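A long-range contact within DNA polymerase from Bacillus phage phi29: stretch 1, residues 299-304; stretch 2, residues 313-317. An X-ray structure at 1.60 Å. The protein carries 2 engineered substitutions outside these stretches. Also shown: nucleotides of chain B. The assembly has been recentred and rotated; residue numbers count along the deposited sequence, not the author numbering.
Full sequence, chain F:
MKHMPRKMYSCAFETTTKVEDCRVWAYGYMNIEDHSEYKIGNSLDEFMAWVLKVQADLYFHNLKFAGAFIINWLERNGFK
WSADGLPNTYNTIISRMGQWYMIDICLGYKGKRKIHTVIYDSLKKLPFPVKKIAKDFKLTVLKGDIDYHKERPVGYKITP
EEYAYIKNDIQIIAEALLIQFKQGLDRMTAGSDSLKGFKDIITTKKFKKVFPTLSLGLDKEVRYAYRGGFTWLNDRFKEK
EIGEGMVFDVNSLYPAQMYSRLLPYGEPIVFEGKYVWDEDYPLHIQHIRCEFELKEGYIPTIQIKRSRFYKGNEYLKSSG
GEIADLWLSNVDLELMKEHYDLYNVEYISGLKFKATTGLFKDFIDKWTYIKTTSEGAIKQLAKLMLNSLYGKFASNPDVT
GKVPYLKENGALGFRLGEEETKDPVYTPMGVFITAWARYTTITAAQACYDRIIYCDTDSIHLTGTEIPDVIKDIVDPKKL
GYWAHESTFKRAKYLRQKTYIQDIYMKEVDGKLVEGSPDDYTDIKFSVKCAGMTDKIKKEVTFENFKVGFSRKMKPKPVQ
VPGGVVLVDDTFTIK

Stretch 1, residues 299-304: IPTIQI
Stretch 2 (313-317) NEYLK

How do the two backbones lie against each other? Neither stretch as a whole forms regular helix or strand, yet most residues are extended: Ile302 has phi/psi of -100/124, Gln303 -124/125, Tyr315 -85/138 and Leu316 -94/139. Thr301, at -128/-5, and Asn313, at -79/-20 and preceded by a cis peptide bond, depart from that pattern. The touching parts run 120° apart end to end, and the register is set by Gln303 and Tyr315, whose CA atoms lie 4.8 Å apart. A nearly straight hydrogen bond joins the two stretches, from Leu316 N to Ile302 O at 2.9 Å with an N-H...O angle of 163°. The same carbonyl receives a CA-H...O contact, Tyr315 CA to Ile302 O at 3.4 Å.

What does Tyr315 rest against? Of all the residues here it has the largest area covered by the other stretch, 104 Å² of a contact burying 431 Å² in total. Its CA-to-CB bond points sideways, and chi1 of -73° (m) with chi2 of 85° lays the ring beside stretch 1. Gln303 CB sits over one face, 4.0 Å from the ring centroid and 30° off the normal, a CH-pi contact between aliphatic hydrogens and the aromatic cloud. Thr301 C meets the ring edge, 3.5 Å from Tyr315 CD2. Pro300, its ring puckered C-gamma endo, packs its CG 3.6 Å from Tyr315 CB, an apolar contact.

How does Gln303 serve both the ring and the backbone? Its chi1 of -171° and chi2 of -179° (both t) extend the chain, and chi3 of 67° turns the amide. Although CA-to-CB points sideways, the end of the side chain comes nearer stretch 2: Gln303 NE2 donates a very short hydrogen bond to Asn313 O, 2.5 Å with an angle of 132°, while the same NE2 lies 3.5 Å from Tyr315 CE1. Beyond this carbonyl, Asn313 (chi1 -61°, m; chi2 130°) uses ND2 to donate to N7 of DG2 in chain B at 2.8 Å, so the residue held by Gln303 also touches the DNA.

What closes the contact beside Leu316? This residue and Ile304 share one rotamer pair, m for chi1 and t for chi2, and their methyls meet at 3.7 Å between Ile304 CD1 and Leu316 CD1. Nearby, one water bridges the backbones: it accepts from Ile304 N at 3.1 Å and donates to Glu314 O at 2.7 Å, linking two peptide groups that do not bond directly.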

ATOM      1  N   ILE F 299      -3.939  11.106  25.021  1.00 29.11           N
ATOM      2  CA  ILE F 299      -3.700  11.207  23.583  1.00 28.35           C
ATOM      3  C   ILE F 299      -5.038  11.219  22.855  1.00 27.95           C
ATOM      4  O   ILE F 299      -5.924  10.412  23.151  1.00 26.56           O
ATOM      5  CB  ILE F 299      -2.872   9.984  23.096  1.00 28.58           C
ATOM      6  CG1 ILE F 299      -1.490   9.972  23.735  1.00 30.62           C
ATOM      7  CG2 ILE F 299      -2.767   9.944  21.555  1.00 32.81           C
ATOM      8  CD1 ILE F 299      -0.712   8.662  23.446  1.00 31.74           C
ATOM      9  N   PRO F 300      -5.201  12.110  21.860  1.00 26.17           N
ATOM     10  CA  PRO F 300      -6.424  12.079  21.082  1.00 27.10           C
ATOM     11  C   PRO F 300      -6.506  10.892  20.137  1.00 29.06           C
ATOM     12  O   PRO F 300      -5.488  10.454  19.589  1.00 33.87           O
ATOM     13  CB  PRO F 300      -6.355  13.388  20.284  1.00 27.50           C
ATOM     14  CG  PRO F 300      -4.903  13.566  20.058  1.00 27.86           C
ATOM     15  CD  PRO F 300      -4.271  13.146  21.363  1.00 27.36           C
ATOM     16  N   THR F 301      -7.715  10.378  19.968  1.00 29.16           N
ATOM     17  CA  THR F 301      -7.971   9.193  19.175  1.00 31.02           C
ATOM     18  C   THR F 301      -9.072   9.370  18.115  1.00 32.01           C
ATOM     19  O   THR F 301      -9.282   8.475  17.316  1.00 34.91           O
ATOM     20  CB  THR F 301      -8.321   7.995  20.092  1.00 32.13           C
ATOM     21  OG1 THR F 301      -9.621   8.176  20.679  1.00 31.54           O
ATOM     22  CG2 THR F 301      -7.275   7.835  21.218  1.00 33.39           C
ATOM     23  N   ILE F 302      -9.736  10.526  18.087  1.00 33.68           N
ATOM     24  CA  ILE F 302     -10.814  10.763  17.119  1.00 35.43           C
ATOM     25  C   ILE F 302     -10.288  11.585  15.953  1.00 36.61           C
ATOM     26  O   ILE F 302      -9.764  12.684  16.132  1.00 36.12           O
ATOM     27  CB  ILE F 302     -11.989  11.520  17.740  1.00 36.64           C
ATOM     28  CG1 ILE F 302     -12.602  10.727  18.891  1.00 36.83           C
ATOM     29  CG2 ILE F 302     -13.061  11.823  16.663  1.00 37.93           C
ATOM     30  CD1 ILE F 302     -13.646  11.546  19.705  1.00 37.69           C
ATOM     31  N   GLN F 303     -10.454  11.025  14.761  1.00 41.84           N
ATOM     32  CA  GLN F 303     -10.111  11.694  13.518  1.00 45.38           C
ATOM     33  C   GLN F 303     -11.371  11.696  12.681  1.00 46.94           C
ATOM     34  O   GLN F 303     -11.953  10.642  12.462  1.00 49.35           O
ATOM     35  CB  GLN F 303      -9.009  10.911  12.807  1.00 47.65           C
ATOM     36  CG  GLN F 303      -8.398  11.603  11.614  1.00 47.91           C
ATOM     37  CD  GLN F 303      -7.329  10.751  10.962  1.00 48.82           C
ATOM     38  OE1 GLN F 303      -7.619   9.700  10.399  1.00 51.60           O
ATOM     39  NE2 GLN F 303      -6.086  11.199  11.038  1.00 50.33           N
ATOM     40  N   ILE F 304     -11.798  12.878  12.242  1.00 50.93           N
ATOM     41  CA  ILE F 304     -12.999  13.025  11.407  1.00 52.89           C
ATOM     42  C   ILE F 304     -12.629  13.592  10.033  1.00 52.61           C
ATOM     43  O   ILE F 304     -12.130  14.715   9.927  1.00 54.03           O
ATOM     44  CB  ILE F 304     -14.042  13.953  12.066  1.00 53.19           C
ATOM     45  CG1 ILE F 304     -14.463  13.411  13.433  1.00 53.59           C
ATOM     46  CG2 ILE F 304     -15.267  14.087  11.176  1.00 54.53           C
ATOM     47  CD1 ILE F 304     -15.314  14.375  14.218  1.00 54.19           C
ATOM     48  N   ASN F 313      -5.981  15.675   8.589  1.00 64.45           N
ATOM     49  CA  ASN F 313      -5.225  14.517   9.099  1.00 63.69           C
ATOM     50  C   ASN F 313      -5.137  14.415  10.622  1.00 61.41           C
ATOM     51  O   ASN F 313      -4.860  13.340  11.153  1.00 62.32           O
ATOM     52  CB  ASN F 313      -3.792  14.552   8.547  1.00 64.62           C
ATOM     53  CG  ASN F 313      -3.743  14.490   7.033  1.00 65.28           C
ATOM     54  OD1 ASN F 313      -3.070  15.300   6.387  1.00 65.27           O
ATOM     55  ND2 ASN F 313      -4.455  13.526   6.457  1.00 65.60           N
ATOM     56  N   GLU F 314      -5.364  15.524  11.322  1.00 58.52           N
ATOM     57  CA  GLU F 314      -5.042  15.589  12.745  1.00 54.42           C
ATOM     58  C   GLU F 314      -6.130  15.002  13.651  1.00 49.54           C
ATOM     59  O   GLU F 314      -7.312  14.995  13.312  1.00 50.57           O
ATOM     60  CB  GLU F 314      -4.710  17.025  13.148  1.00 56.86           C
ATOM     61  CG  GLU F 314      -3.548  17.615  12.344  1.00 57.89           C
ATOM     62  CD  GLU F 314      -2.885  18.798  13.026  1.00 59.05           C
ATOM     63  OE1 GLU F 314      -2.568  18.697  14.230  1.00 60.65           O
ATOM     64  OE2 GLU F 314      -2.670  19.829  12.355  1.00 59.88           O
ATOM     65  N   TYR F 315      -5.696  14.493  14.800  1.00 41.95           N
ATOM     66  CA  TYR F 315      -6.594  13.955  15.814  1.00 37.26           C
ATOM     67  C   TYR F 315      -7.084  15.094  16.685  1.00 36.92           C
ATOM     68  O   TYR F 315      -6.322  15.971  17.058  1.00 38.37           O
ATOM     69  CB  TYR F 315      -5.890  12.849  16.618  1.00 37.20           C
ATOM     70  CG  TYR F 315      -5.765  11.609  15.788  1.00 36.42           C
ATOM     71  CD1 TYR F 315      -4.699  11.441  14.894  1.00 36.08           C
ATOM     72  CD2 TYR F 315      -6.743  10.636  15.827  1.00 37.57           C
ATOM     73  CE1 TYR F 315      -4.618  10.311  14.100  1.00 35.10           C
ATOM     74  CE2 TYR F 315      -6.668   9.519  15.044  1.00 37.56           C
ATOM     75  CZ  TYR F 315      -5.599   9.360  14.183  1.00 35.62           C
ATOM     76  OH  TYR F 315      -5.566   8.233  13.419  1.00 38.03           O
ATOM     77  N   LEU F 316      -8.376  15.065  16.999  1.00 33.26           N
ATOM     78  CA  LEU F 316      -9.059  16.244  17.494  1.00 34.88           C
ATOM     79  C   LEU F 316      -9.077  16.287  19.005  1.00 32.82           C
ATOM     80  O   LEU F 316      -9.313  15.262  19.669  1.00 31.75           O
ATOM     81  CB  LEU F 316     -10.497  16.275  16.969  1.00 34.96           C
ATOM     82  CG  LEU F 316     -10.640  16.290  15.443  1.00 36.93           C
ATOM     83  CD1 LEU F 316     -12.092  16.090  15.011  1.00 37.53           C
ATOM     84  CD2 LEU F 316     -10.076  17.568  14.877  1.00 37.84           C
ATOM     85  N   LYS F 317      -8.848  17.483  19.528  1.00 33.13           N
ATOM     86  CA  LYS F 317      -9.005  17.784  20.941  1.00 35.13           C
ATOM     87  C   LYS F 317     -10.473  18.037  21.267  1.00 33.80           C
ATOM     88  O   LYS F 317     -10.922  17.754  22.367  1.00 35.89           O
ATOM     89  CB  LYS F 317      -8.180  19.020  21.300  1.00 34.89           C
ATOM     90  CG  LYS F 317      -8.007  19.274  22.786  1.00 38.43           C
ATOM     91  CD  LYS F 317      -7.153  20.541  23.012  1.00 39.85           C
ATOM     92  CE  LYS F 317      -6.317  20.464  24.287  1.00 40.70           C
ATOM     93  NZ  LYS F 317      -5.279  21.544  24.372  1.00 42.51           N
TER
ATOM     94  P    DG B   2      -0.217  18.248   1.133  1.00 75.62           P
ATOM     95  OP1  DG B   2       1.169  18.425   0.643  1.00 75.34           O
ATOM     96  OP2  DG B   2      -1.245  19.236   0.730  1.00 74.75           O
ATOM     97  O5'  DG B   2      -0.759  16.796   0.715  1.00 72.84           O
ATOM     98  C5'  DG B   2      -0.293  16.163  -0.482  1.00 70.50           C
ATOM     99  C4'  DG B   2      -1.261  15.095  -0.959  1.00 68.40           C
ATOM    100  O4'  DG B   2      -1.428  14.089   0.078  1.00 67.66           O
ATOM    101  C3'  DG B   2      -2.660  15.598  -1.294  1.00 67.24           C
ATOM    102  O3'  DG B   2      -3.087  15.016  -2.528  1.00 66.93           O
ATOM    103  C2'  DG B   2      -3.493  15.151  -0.093  1.00 66.77           C
ATOM    104  C1'  DG B   2      -2.801  13.854   0.313  1.00 66.33           C
ATOM    105  N9   DG B   2      -2.949  13.432   1.709  1.00 66.06           N
ATOM    106  C8   DG B   2      -3.205  14.227   2.803  1.00 66.12           C
ATOM    107  N7   DG B   2      -3.277  13.570   3.923  1.00 65.93           N
ATOM    108  C5   DG B   2      -3.057  12.251   3.561  1.00 65.88           C
ATOM    109  C6   DG B   2      -3.024  11.082   4.368  1.00 66.06           C
ATOM    110  O6   DG B   2      -3.188  10.996   5.598  1.00 66.01           O
ATOM    111  N1   DG B   2      -2.768   9.934   3.613  1.00 66.12           N
ATOM    112  C2   DG B   2      -2.573   9.921   2.245  1.00 65.84           C
ATOM    113  N2   DG B   2      -2.348   8.719   1.698  1.00 65.82           N
ATOM    114  N3   DG B   2      -2.603  11.014   1.477  1.00 65.56           N
ATOM    115  C4   DG B   2      -2.849  12.144   2.199  1.00 65.66           C
HETATM  116  O   HOH W   1      -9.652  15.039  11.923  1.00 46.54           O